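Local coordinates for histidine-rich glycoprotein (Oryctolagus cuniculus, PDB 4CCV) that binds heme, heparin, heparan sulfate, thrombospondin, plasminogen and divalent metal ions in plasma, and is represented here by its second cystatin domain, carrying a glutathione adduct, at residues 5-10 with 42-47; 36-41 with 59-64; 55-60 with 76-81; 71-76 with 102-107. All coordinates share one frame; numbering follows the deposited sequence.

Interaction 1 of 4, residues 5-10 with 42-47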
# COMPACT_ATOMS: atom_id res chain seq x y z
N PHE A 5 2.47 -16.35 11.68
CA PHE A 5 1.76 -15.59 10.66
C PHE A 5 0.38 -15.27 11.27
O PHE A 5 -0.33 -16.16 11.75
CB PHE A 5 1.68 -16.43 9.39
CG PHE A 5 0.77 -15.91 8.34
CD1 PHE A 5 -0.62 -16.11 8.42
CD2 PHE A 5 1.26 -15.24 7.26
CE1 PHE A 5 -1.48 -15.67 7.42
CE2 PHE A 5 0.40 -14.81 6.23
CZ PHE A 5 -0.97 -15.01 6.32
N ASP A 6 0.05 -14.00 11.33
CA ASP A 6 -1.31 -13.61 11.78
C ASP A 6 -1.69 -12.24 11.31
O ASP A 6 -0.96 -11.66 10.51
CB ASP A 6 -1.44 -13.76 13.28
CG ASP A 6 -0.64 -12.70 14.08
OD1 ASP A 6 0.22 -11.96 13.58
OD2 ASP A 6 -0.89 -12.64 15.29
N PHE A 7 -2.87 -11.76 11.70
CA PHE A 7 -3.43 -10.50 11.16
C PHE A 7 -3.67 -9.51 12.27
O PHE A 7 -4.02 -9.90 13.38
CB PHE A 7 -4.74 -10.77 10.45
CG PHE A 7 -4.56 -11.67 9.26
CD1 PHE A 7 -4.02 -11.18 8.07
CD2 PHE A 7 -4.86 -13.02 9.34
CE1 PHE A 7 -3.83 -12.04 6.97
CE2 PHE A 7 -4.69 -13.86 8.27
CZ PHE A 7 -4.14 -13.38 7.07
N ILE A 8 -3.49 -8.24 11.97
CA ILE A 8 -3.78 -7.19 12.93
C ILE A 8 -5.18 -6.64 12.59
O ILE A 8 -5.37 -6.14 11.50
CB ILE A 8 -2.73 -6.08 12.83
CG1 ILE A 8 -1.33 -6.67 12.84
CG2 ILE A 8 -2.92 -5.03 13.95
CD1 ILE A 8 -1.02 -7.44 14.09
N GLU A 9 -6.13 -6.74 13.50
CA GLU A 9 -7.51 -6.31 13.29
C GLU A 9 -7.63 -4.78 13.22
O GLU A 9 -8.31 -4.28 12.37
CB GLU A 9 -8.46 -6.83 14.40
CG GLU A 9 -8.50 -8.35 14.61
CD GLU A 9 -8.66 -9.14 13.32
OE1 GLU A 9 -9.59 -8.85 12.53
OE2 GLU A 9 -7.84 -10.07 13.10
N ASP A 10 -6.95 -4.05 14.10
CA ASP A 10 -6.97 -2.58 14.06
C ASP A 10 -5.89 -2.01 13.15
O ASP A 10 -4.76 -1.84 13.56
CB ASP A 10 -6.83 -2.01 15.47
CG ASP A 10 -6.92 -0.50 15.50
OD1 ASP A 10 -7.46 0.12 14.53
OD2 ASP A 10 -6.45 0.06 16.52
N ARG A 42 -5.81 -4.42 4.92
CA ARG A 42 -5.39 -5.61 5.64
C ARG A 42 -3.96 -5.43 6.12
O ARG A 42 -3.12 -4.83 5.44
CB ARG A 42 -5.51 -6.83 4.68
CG ARG A 42 -5.11 -8.13 5.35
CD ARG A 42 -5.38 -9.34 4.49
NE ARG A 42 -4.59 -9.31 3.28
CZ ARG A 42 -4.51 -10.30 2.41
NH1 ARG A 42 -5.19 -11.43 2.57
NH2 ARG A 42 -3.72 -10.13 1.36
N VAL A 43 -3.64 -5.95 7.30
CA VAL A 43 -2.28 -5.94 7.80
C VAL A 43 -1.97 -7.33 8.35
O VAL A 43 -2.70 -7.87 9.21
CB VAL A 43 -2.07 -4.93 8.92
CG1 VAL A 43 -0.66 -5.02 9.53
CG2 VAL A 43 -2.43 -3.50 8.48
N THR A 44 -0.92 -7.90 7.80
CA THR A 44 -0.44 -9.24 8.16
C THR A 44 0.89 -9.09 8.88
O THR A 44 1.68 -8.24 8.51
CB THR A 44 -0.14 -10.04 6.88
OG1 THR A 44 -1.32 -10.11 6.11
CG2 THR A 44 0.30 -11.45 7.20
N ARG A 45 1.06 -9.81 9.98
CA ARG A 45 2.30 -9.75 10.78
C ARG A 45 2.97 -11.10 10.63
O ARG A 45 2.36 -12.15 10.77
CB ARG A 45 2.02 -9.47 12.24
CG ARG A 45 3.28 -9.49 13.15
CD ARG A 45 2.91 -8.98 14.53
NE ARG A 45 1.99 -9.94 15.10
CZ ARG A 45 1.45 -9.87 16.30
NH1 ARG A 45 1.74 -8.85 17.12
NH2 ARG A 45 0.64 -10.84 16.71
N VAL A 46 4.26 -11.09 10.34
CA VAL A 46 5.03 -12.33 10.33
C VAL A 46 6.20 -12.10 11.27
O VAL A 46 6.93 -11.12 11.11
CB VAL A 46 5.55 -12.65 8.94
CG1 VAL A 46 6.34 -13.94 8.96
CG2 VAL A 46 4.39 -12.79 7.94
N LYS A 47 6.35 -12.97 12.25
CA LYS A 47 7.32 -12.80 13.32
C LYS A 47 8.25 -13.96 13.13
O LYS A 47 7.79 -15.13 13.11
CB LYS A 47 6.70 -12.95 14.69
CG LYS A 47 5.90 -11.75 15.10
CD LYS A 47 5.34 -11.93 16.50
CE LYS A 47 6.48 -11.92 17.49
NZ LYS A 47 6.09 -11.34 18.82
O HOH W 1 -5.92 -6.79 8.93
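Asp6 and Arg45 form the antiparallel hydrogen-bonded pair that joins strand 5-7 to strand 42-47, their N-to-C directions 151° apart. Each backbone N-H of the pair reaches the other residue's carbonyl, Arg45 N to Asp6 O at 2.8 Å being the shorter bond. Phe5 with Val46 and Phe7 with Thr44 are the flanking non-hydrogen-bonded pairs, and Ile8 N still finds Val43 O at 2.9 Å. Next to this bond a water takes the N-H of Val43 and donates to Ile8 O at 2.7 Å.

The same Asp6-Arg45 pair is bonded through its side chains. The guanidinium comes side-on, Arg45 NE to Asp6 OD1 at 3.1 Å and Arg45 NH2 to Asp6 OD2 at 2.8 Å, and both oxygens use their syn lone pairs. The two planes are 15° apart, nearly coplanar, with the oxygens slightly tilted from the guanidinium plane; Ile8 CD1 lies over one guanidinium face and Lys47 CD over the other. Phe5 CG stands anti to its backbone N (chi1 169°), and CE2 of its ring lies 3.5 Å from Thr44 CG2. Phe7 runs alongside Thr44, with Phe7 CE1 3.3 Å from Thr44 OG1.

Strand 4-7 is an outermost strand of the cystatin sheet. Strand 35-47 is bonded on its other side to strand 51-62, where Arg42 pairs with Asp57, and Phe14, just before helix 15-27, packs on Ile8 and Val43.

Interaction 2 of 4, residues 36-41 with 59-64. With NAG (2-acetamido-2-deoxy-beta-D-glucopyranose), chain B; GSH (glutathione), chain C.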
# COMPACT_ATOMS: atom_id res chain seq x y z
N ARG A 36 -2.78 9.00 -3.91
CA ARG A 36 -3.04 9.07 -2.45
C ARG A 36 -3.66 7.79 -1.95
O ARG A 36 -4.27 7.07 -2.71
CB ARG A 36 -3.96 10.22 -2.15
CG ARG A 36 -3.40 11.53 -2.64
CD ARG A 36 -4.37 12.61 -2.21
NE ARG A 36 -3.93 13.96 -2.54
CZ ARG A 36 -4.66 15.05 -2.30
NH1 ARG A 36 -5.87 14.95 -1.74
NH2 ARG A 36 -4.18 16.24 -2.62
N VAL A 37 -3.42 7.46 -0.68
CA VAL A 37 -3.94 6.25 -0.08
C VAL A 37 -5.42 6.42 0.07
O VAL A 37 -5.88 7.52 0.52
CB VAL A 37 -3.30 6.05 1.36
CG1 VAL A 37 -4.01 4.93 2.11
CG2 VAL A 37 -1.83 5.75 1.13
N ASP A 38 -6.16 5.37 -0.29
CA ASP A 38 -7.61 5.34 -0.14
C ASP A 38 -7.85 4.72 1.27
O ASP A 38 -8.09 5.49 2.23
CB ASP A 38 -8.28 4.58 -1.28
CG ASP A 38 -9.80 4.78 -1.30
OD1 ASP A 38 -10.35 5.29 -0.28
OD2 ASP A 38 -10.44 4.43 -2.33
N ARG A 39 -7.77 3.39 1.42
CA ARG A 39 -8.05 2.72 2.71
C ARG A 39 -6.92 1.72 2.95
O ARG A 39 -6.43 1.10 1.98
CB ARG A 39 -9.31 1.87 2.69
CG ARG A 39 -10.60 2.63 2.54
CD ARG A 39 -11.85 1.77 2.54
NE ARG A 39 -12.97 2.65 2.14
CZ ARG A 39 -13.65 2.58 0.97
NH1 ARG A 39 -13.44 1.60 0.10
NH2 ARG A 39 -14.63 3.45 0.70
N VAL A 40 -6.53 1.53 4.22
CA VAL A 40 -5.73 0.38 4.61
C VAL A 40 -6.67 -0.80 4.64
O VAL A 40 -7.68 -0.74 5.33
CB VAL A 40 -5.06 0.61 5.99
CG1 VAL A 40 -4.24 -0.60 6.39
CG2 VAL A 40 -4.12 1.78 5.91
N GLU A 41 -6.38 -1.85 3.85
CA GLU A 41 -7.31 -2.97 3.66
C GLU A 41 -7.06 -4.18 4.56
O GLU A 41 -8.01 -4.85 4.96
CB GLU A 41 -7.23 -3.43 2.18
CG GLU A 41 -7.37 -2.28 1.18
CD GLU A 41 -8.79 -2.01 0.74
OE1 GLU A 41 -9.59 -2.93 0.93
OE2 GLU A 41 -9.10 -0.93 0.16
N SER A 59 -5.35 0.42 -0.55
CA SER A 59 -5.86 0.89 -1.82
C SER A 59 -5.34 2.29 -2.03
O SER A 59 -5.05 2.99 -1.05
CB SER A 59 -7.39 0.88 -1.88
OG SER A 59 -7.94 1.33 -0.69
N VAL A 60 -5.20 2.66 -3.30
CA VAL A 60 -4.78 3.98 -3.73
C VAL A 60 -5.69 4.55 -4.82
O VAL A 60 -6.36 3.80 -5.50
CB VAL A 60 -3.30 3.96 -4.20
CG1 VAL A 60 -2.39 3.61 -3.01
CG2 VAL A 60 -3.05 3.02 -5.41
N ARG A 61 -5.67 5.87 -5.00
CA ARG A 61 -6.35 6.55 -6.09
C ARG A 61 -5.39 7.43 -6.86
O ARG A 61 -4.50 8.06 -6.29
CB ARG A 61 -7.47 7.45 -5.56
CG ARG A 61 -8.63 6.72 -4.93
CD ARG A 61 -9.27 5.72 -5.89
NE ARG A 61 -10.55 5.22 -5.36
CZ ARG A 61 -11.63 4.93 -6.10
NH1 ARG A 61 -11.60 5.11 -7.42
NH2 ARG A 61 -12.75 4.50 -5.51
N ASN A 62 -5.60 7.48 -8.17
CA ASN A 62 -4.84 8.34 -9.06
C ASN A 62 -5.53 9.68 -9.12
O ASN A 62 -6.48 9.86 -9.91
CB ASN A 62 -4.81 7.71 -10.46
CG ASN A 62 -3.97 8.48 -11.42
OD1 ASN A 62 -3.72 9.67 -11.23
ND2 ASN A 62 -3.52 7.83 -12.48
N CYS A 63 -5.08 10.62 -8.29
CA CYS A 63 -5.86 11.87 -8.16
C CYS A 63 -5.83 12.74 -9.41
O CYS A 63 -6.68 13.65 -9.55
CB CYS A 63 -5.44 12.69 -6.95
SG CYS A 63 -5.70 11.72 -5.43
N SER A 64 -4.90 12.51 -10.34
CA SER A 64 -4.95 13.32 -11.55
C SER A 64 -6.21 12.93 -12.38
O SER A 64 -6.78 13.77 -13.13
CB SER A 64 -3.68 13.24 -12.36
OG SER A 64 -3.62 12.07 -13.11
C1 NAG B . -2.69 8.47 -13.46
C2 NAG B . -1.78 7.53 -14.21
C3 NAG B . -0.99 8.38 -15.19
C4 NAG B . -1.84 9.24 -16.09
C5 NAG B . -2.84 10.08 -15.31
C6 NAG B . -3.91 10.71 -16.25
C7 NAG B . -0.61 5.54 -13.28
C8 NAG B . 0.51 4.99 -12.40
N2 NAG B . -0.78 6.86 -13.38
O3 NAG B . -0.22 7.52 -15.95
O4 NAG B . -0.95 10.14 -16.67
O5 NAG B . -3.49 9.28 -14.33
O6 NAG B . -4.47 9.63 -17.00
O7 NAG B . -1.34 4.74 -13.81
N1 GSH C . -11.10 8.73 -2.53
CA1 GSH C . -10.73 9.37 -1.29
C1 GSH C . -11.67 10.55 -1.08
O11 GSH C . -12.92 10.30 -1.07
O12 GSH C . -11.28 11.72 -0.93
CB1 GSH C . -9.23 9.53 -1.42
CG1 GSH C . -8.70 10.81 -0.79
CD1 GSH C . -8.52 11.95 -1.78
OE1 GSH C . -7.83 12.84 -1.38
N2 GSH C . -9.03 12.03 -3.04
CA2 GSH C . -8.69 13.20 -3.86
C2 GSH C . -9.41 14.49 -3.52
O2 GSH C . -8.91 15.53 -3.95
CB2 GSH C . -8.88 12.86 -5.32
SG2 GSH C . -7.97 11.31 -5.64
N3 GSH C . -10.56 14.43 -2.82
CA3 GSH C . -11.49 15.55 -2.60
C3 GSH C . -10.83 16.83 -2.13
O31 GSH C . -10.17 16.80 -1.06
O32 GSH C . -10.95 17.87 -2.82
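Arg36 and Arg61 form an antiparallel hydrogen-bonded pair where strand 36-41 meets strand 59-62 at 150° between N-to-C directions, with Arg61 N to Arg36 O at 2.9 Å and the return bond from Arg36 N. Further along, Asp38 and Arg39 both face Ser59, resembling a classic beta bulge: Asp38 N reaches Ser59 O and Ser59 N reaches Arg39 O, but Arg39 N is bound by the serine hydroxyl instead of its carbonyl. Ser59 OG, turned between its own backbone N and carbonyl carbon (chi1 42°), accepts from Arg39 N at 3.0 Å and donates to the anti lone pair of Glu41 OE2 at 2.7 Å. Asp38 and Arg61 run alongside each other: Asp38 OD2 sits in the guanidinium plane, 3.1 Å from Arg61 NE, although NE approaches from above the carboxylate plane. NE alone makes the bond to Asp38, and Arg61 NH1 donates to Ala73 O.

The two strands form a beta hairpin in the cystatin sheet, and Val37 and Val60 pack on helix 15-27. Just past the end of strand 51-62, Cys63 is joined by a disulfide to glutathione, the SG-SG2 bond stretched in the model at 2.3 Å. The extended chain of Arg36 runs beside that sulfur, with CD 3.6 Å from Cys63 SG, and its NH1 donates at 2.9 Å to glutathione OE1, which lies in the guanidinium plane. Arg61 CB approaches glutathione SG2 at 3.9 Å. Asn62 points away from strand 36-41 and carries an N-linked GlcNAc on ND2, while its OD1 accepts from Ser64 OG.

Interaction 3 of 4, residues 55-60 with 76-81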
# COMPACT_ATOMS: atom_id res chain seq x y z
N TYR A 55 2.96 -6.56 6.63
CA TYR A 55 2.59 -6.43 5.23
C TYR A 55 1.30 -5.64 5.23
O TYR A 55 0.26 -6.08 5.75
CB TYR A 55 2.44 -7.80 4.53
CG TYR A 55 3.78 -8.55 4.53
CD1 TYR A 55 4.73 -8.35 3.53
CD2 TYR A 55 4.10 -9.45 5.54
CE1 TYR A 55 5.95 -9.04 3.55
CE2 TYR A 55 5.32 -10.12 5.56
CZ TYR A 55 6.23 -9.93 4.55
OH TYR A 55 7.48 -10.58 4.59
N VAL A 56 1.43 -4.38 4.81
CA VAL A 56 0.34 -3.44 4.89
C VAL A 56 -0.23 -3.37 3.50
O VAL A 56 0.46 -2.87 2.62
CB VAL A 56 0.82 -2.05 5.29
CG1 VAL A 56 -0.35 -1.07 5.35
CG2 VAL A 56 1.48 -2.12 6.66
N ASP A 57 -1.48 -3.84 3.32
CA ASP A 57 -2.16 -3.91 2.01
C ASP A 57 -3.12 -2.74 1.99
O ASP A 57 -3.93 -2.61 2.90
CB ASP A 57 -2.98 -5.20 1.81
CG ASP A 57 -2.12 -6.47 1.78
OD1 ASP A 57 -0.95 -6.30 1.44
OD2 ASP A 57 -2.56 -7.59 2.12
N PHE A 58 -2.99 -1.89 0.99
CA PHE A 58 -3.74 -0.64 0.93
C PHE A 58 -4.20 -0.29 -0.47
O PHE A 58 -3.58 -0.73 -1.46
CB PHE A 58 -3.00 0.53 1.64
CG PHE A 58 -1.70 0.93 1.06
CD1 PHE A 58 -0.53 0.29 1.42
CD2 PHE A 58 -1.62 2.00 0.18
CE1 PHE A 58 0.69 0.72 0.93
CE2 PHE A 58 -0.41 2.40 -0.34
CZ PHE A 58 0.76 1.78 0.08
N SER A 59 -5.35 0.42 -0.55
CA SER A 59 -5.86 0.89 -1.82
C SER A 59 -5.34 2.29 -2.03
O SER A 59 -5.05 2.99 -1.05
CB SER A 59 -7.39 0.88 -1.88
OG SER A 59 -7.94 1.33 -0.69
N VAL A 60 -5.20 2.66 -3.30
CA VAL A 60 -4.78 3.98 -3.73
C VAL A 60 -5.69 4.55 -4.82
O VAL A 60 -6.36 3.80 -5.50
CB VAL A 60 -3.30 3.96 -4.20
CG1 VAL A 60 -2.39 3.61 -3.01
CG2 VAL A 60 -3.05 3.02 -5.41
N PHE A 76 -3.89 -1.26 -5.97
CA PHE A 76 -3.60 -1.90 -4.70
C PHE A 76 -2.09 -1.86 -4.53
O PHE A 76 -1.37 -2.09 -5.51
CB PHE A 76 -4.08 -3.39 -4.76
CG PHE A 76 -5.52 -3.62 -4.42
CD1 PHE A 76 -6.10 -3.07 -3.29
CD2 PHE A 76 -6.33 -4.45 -5.24
CE1 PHE A 76 -7.41 -3.30 -2.98
CE2 PHE A 76 -7.65 -4.70 -4.89
CZ PHE A 76 -8.21 -4.10 -3.78
N CYS A 77 -1.61 -1.61 -3.29
CA CYS A 77 -0.21 -1.67 -2.94
C CYS A 77 -0.04 -2.59 -1.75
O CYS A 77 -0.94 -2.76 -0.92
CB CYS A 77 0.39 -0.31 -2.60
SG CYS A 77 0.19 0.97 -3.87
N ARG A 78 1.15 -3.19 -1.68
CA ARG A 78 1.60 -3.86 -0.48
C ARG A 78 2.94 -3.25 -0.09
O ARG A 78 3.83 -3.19 -0.92
CB ARG A 78 1.78 -5.38 -0.70
CG ARG A 78 2.47 -6.06 0.48
CD ARG A 78 2.42 -7.58 0.49
NE ARG A 78 1.10 -8.00 0.93
CZ ARG A 78 0.74 -9.26 1.14
NH1 ARG A 78 1.58 -10.26 0.90
NH2 ARG A 78 -0.50 -9.55 1.54
N ALA A 79 3.04 -2.83 1.16
CA ALA A 79 4.28 -2.40 1.76
C ALA A 79 4.73 -3.42 2.78
O ALA A 79 4.03 -3.74 3.75
CB ALA A 79 4.13 -1.03 2.43
N ASP A 80 5.95 -3.86 2.61
CA ASP A 80 6.54 -4.80 3.54
C ASP A 80 7.41 -3.98 4.47
O ASP A 80 8.48 -3.53 4.05
CB ASP A 80 7.38 -5.83 2.80
CG ASP A 80 8.30 -6.64 3.75
OD1 ASP A 80 8.19 -6.56 5.02
OD2 ASP A 80 9.19 -7.33 3.22
N LEU A 81 7.02 -3.84 5.73
CA LEU A 81 7.85 -3.09 6.71
C LEU A 81 8.58 -4.09 7.61
O LEU A 81 7.97 -4.95 8.25
CB LEU A 81 6.99 -2.19 7.59
CG LEU A 81 5.88 -1.41 6.83
CD1 LEU A 81 4.74 -0.95 7.76
CD2 LEU A 81 6.47 -0.24 6.15
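Asp57 and Arg78 meet flat group to flat group, their carboxylate and guanidinium planes only 7° apart. Arg78 NE donates to Asp57 OD1 at 2.7 Å and Arg78 NH2 to Asp57 OD2 at 2.9 Å, both oxygens in the guanidinium plane and using syn lone pairs. Tyr55 CB lies over one face of this guanidinium, and Asp57 OD2 has a second partner in Arg42. The Tyr55 ring runs alongside Asp80, Tyr55 CE1 3.4 Å from Asp80 CG, with ring and carboxylate planes tilted against each other; Asp80 OD1 is bonded to Asn53.

These side chains stand on one face of the hairpin formed by strands 51-62 and 73-84, at the middle of the cystatin sheet. The strands run at 162°, and Val56-Ala79 and Phe58-Cys77 are the hydrogen-bonded pairs.

Side chains of those pairs project to the opposite face, which helix 15-27 covers. Cys77 CB sits over the Phe58 ring in a CH-pi contact, 3.7 Å from the centroid and 22° off the normal, whereas SG approaches the ring obliquely. Ala79 CB meets the edge of that ring. Val60 CG1 packs 3.8 Å from Cys77 SG, which is disulfide-bonded to Cys100 of strand 95-104, and Val56 CG2 touches Leu81 CD1 at 3.6 Å.

Interaction 4 of 4, residues 71-76 with 102-107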
# COMPACT_ATOMS: atom_id res chain seq x y z
N HIS A 71 -11.19 9.05 -17.00
CA HIS A 71 -11.52 7.69 -16.61
C HIS A 71 -11.00 7.44 -15.16
O HIS A 71 -9.85 7.73 -14.86
CB HIS A 71 -10.89 6.72 -17.60
CG HIS A 71 -11.57 6.75 -18.94
ND1 HIS A 71 -10.92 7.01 -20.14
CD2 HIS A 71 -12.84 6.49 -19.27
CE1 HIS A 71 -11.78 6.92 -21.14
NE2 HIS A 71 -12.95 6.58 -20.64
N PRO A 72 -11.86 6.88 -14.30
CA PRO A 72 -11.46 6.52 -12.94
C PRO A 72 -10.31 5.49 -12.90
O PRO A 72 -10.13 4.70 -13.85
CB PRO A 72 -12.76 5.95 -12.32
CG PRO A 72 -13.86 6.47 -13.14
CD PRO A 72 -13.32 6.73 -14.51
N ALA A 73 -9.53 5.52 -11.81
CA ALA A 73 -8.47 4.52 -11.61
C ALA A 73 -8.37 4.18 -10.13
O ALA A 73 -8.98 4.87 -9.26
CB ALA A 73 -7.15 4.93 -12.26
N PHE A 74 -7.85 2.99 -9.88
CA PHE A 74 -7.72 2.48 -8.50
C PHE A 74 -6.45 1.65 -8.53
O PHE A 74 -6.02 1.21 -9.60
CB PHE A 74 -9.00 1.68 -8.16
CG PHE A 74 -8.93 0.88 -6.90
CD1 PHE A 74 -8.33 -0.42 -6.89
CD2 PHE A 74 -9.48 1.38 -5.71
CE1 PHE A 74 -8.28 -1.16 -5.71
CE2 PHE A 74 -9.44 0.63 -4.54
CZ PHE A 74 -8.84 -0.64 -4.55
N GLY A 75 -5.80 1.49 -7.39
CA GLY A 75 -4.67 0.58 -7.32
C GLY A 75 -4.63 -0.16 -6.01
O GLY A 75 -5.24 0.26 -5.04
N PHE A 76 -3.89 -1.26 -5.97
CA PHE A 76 -3.60 -1.90 -4.70
C PHE A 76 -2.09 -1.86 -4.53
O PHE A 76 -1.37 -2.09 -5.51
CB PHE A 76 -4.08 -3.39 -4.76
CG PHE A 76 -5.52 -3.62 -4.42
CD1 PHE A 76 -6.10 -3.07 -3.29
CD2 PHE A 76 -6.33 -4.45 -5.24
CE1 PHE A 76 -7.41 -3.30 -2.98
CE2 PHE A 76 -7.65 -4.70 -4.89
CZ PHE A 76 -8.21 -4.10 -3.78
N VAL A 102 -2.15 -1.01 -10.74
CA VAL A 102 -3.22 -0.06 -10.99
C VAL A 102 -4.28 -0.75 -11.87
O VAL A 102 -3.97 -1.68 -12.61
CB VAL A 102 -2.64 1.14 -11.71
CG1 VAL A 102 -3.71 2.11 -12.13
CG2 VAL A 102 -1.69 1.85 -10.79
N PHE A 103 -5.50 -0.28 -11.74
CA PHE A 103 -6.67 -0.83 -12.41
C PHE A 103 -7.36 0.40 -13.02
O PHE A 103 -7.96 1.19 -12.28
CB PHE A 103 -7.61 -1.51 -11.40
CG PHE A 103 -8.81 -2.23 -12.02
CD1 PHE A 103 -8.63 -3.26 -12.97
CD2 PHE A 103 -10.09 -1.94 -11.62
CE1 PHE A 103 -9.72 -3.94 -13.50
CE2 PHE A 103 -11.18 -2.61 -12.18
CZ PHE A 103 -10.99 -3.60 -13.11
N ASN A 104 -7.25 0.58 -14.33
CA ASN A 104 -7.82 1.73 -15.06
C ASN A 104 -9.18 1.35 -15.72
O ASN A 104 -9.31 0.33 -16.39
CB ASN A 104 -6.88 2.28 -16.15
CG ASN A 104 -5.62 2.88 -15.57
OD1 ASN A 104 -5.65 3.69 -14.65
ND2 ASN A 104 -4.48 2.47 -16.12
N PHE A 105 -10.19 2.14 -15.44
CA PHE A 105 -11.53 1.94 -15.93
C PHE A 105 -11.59 1.61 -17.43
O PHE A 105 -12.31 0.71 -17.83
CB PHE A 105 -12.33 3.23 -15.63
CG PHE A 105 -13.79 3.12 -15.92
CD1 PHE A 105 -14.65 2.65 -14.97
CD2 PHE A 105 -14.29 3.53 -17.15
CE1 PHE A 105 -16.00 2.55 -15.24
CE2 PHE A 105 -15.67 3.46 -17.42
CZ PHE A 105 -16.50 2.93 -16.46
N GLU A 106 -10.82 2.33 -18.22
CA GLU A 106 -10.85 2.22 -19.68
C GLU A 106 -10.03 1.05 -20.28
O GLU A 106 -10.10 0.84 -21.46
CB GLU A 106 -10.42 3.56 -20.33
CG GLU A 106 -8.91 3.89 -20.41
CD GLU A 106 -8.22 4.33 -19.10
OE1 GLU A 106 -8.77 4.26 -17.95
OE2 GLU A 106 -7.06 4.77 -19.21
N GLU A 107 -9.28 0.29 -19.48
CA GLU A 107 -8.45 -0.77 -20.02
C GLU A 107 -8.99 -2.18 -19.84
O GLU A 107 -8.28 -3.16 -20.10
CB GLU A 107 -7.07 -0.68 -19.39
CG GLU A 107 -6.33 0.58 -19.78
CD GLU A 107 -4.94 0.67 -19.14
OE1 GLU A 107 -4.68 0.05 -18.09
OE2 GLU A 107 -4.10 1.40 -19.71
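His71, its CG anti to its own carbonyl carbon (chi1 -71°), meets Glu106 over a ring face: Glu106 CB lies over the centre of the imidazole, 3.6 Å from the centroid and 13° off the ring normal, a CH-pi contact. Glu106 CG stands between its backbone N and carbonyl carbon (chi1 79°); the chain bends again beyond it, and Glu106 OE1 comes back to 3.3 Å from His71 CB, the carboxylate nearly parallel to the ring. The carboxylate is not bonded to the imidazole, His71 ND1 and Glu106 OE1 being 4.1 Å apart; Glu106 OE2 is held by a salt bridge to Arg65, whose NH1 also donates to His71 O. Phe105 crosses His71 at about a right angle, Phe105 CD2 3.9 Å from His71 CD2. It also lies alongside Pro72, with Phe105 CB 3.8 Å from Pro72 CD.

The backbone behind these groups is the last hairpin of the cystatin sheet, strand 73-84 with outermost strand 95-104. Phe74 and Phe103 form its antiparallel hydrogen-bonded pair, Phe103 N to Phe74 O at 2.7 Å, and Phe105 N to Pro72 O at 3.0 Å carries the pairing past the strand ends.

On the face of Ala73 and Val102, Asn104 brings OD1 to Ala73 CB at 3.1 Å. Its ND2 donates to Glu107 OE1, and Glu107 N returns to Asn104 O, bonds that join both ends of the turn after the strand. Val102 also touches a glycan GlcNAc.

How the interactions relate
All four contacts lie in one antiparallel sheet and step across neighbouring strand pairs from 4-7 to 95-104. Interactions 1 and 4, at its outermost strands, have centres about 27 Å apart. Interactions 2 and 3 lie between, centres about 10 Å apart, and share Ser59 and Val60. Interaction 3 touches interaction 1 where Thr44 O lies 2.8 Å from Tyr55 N, a probable hydrogen bond, and shares Phe76 with interaction 4. Interaction 2 holds three of the four glutathione-pocket residues, Ser66 being the fourth; Arg61 NH1, 3.2 Å from Ala73 O, connects that pocket to interaction 4. The glycan likewise has neighbours in both, Asn62 and Ser64 in interaction 2 and Val102 in interaction 4.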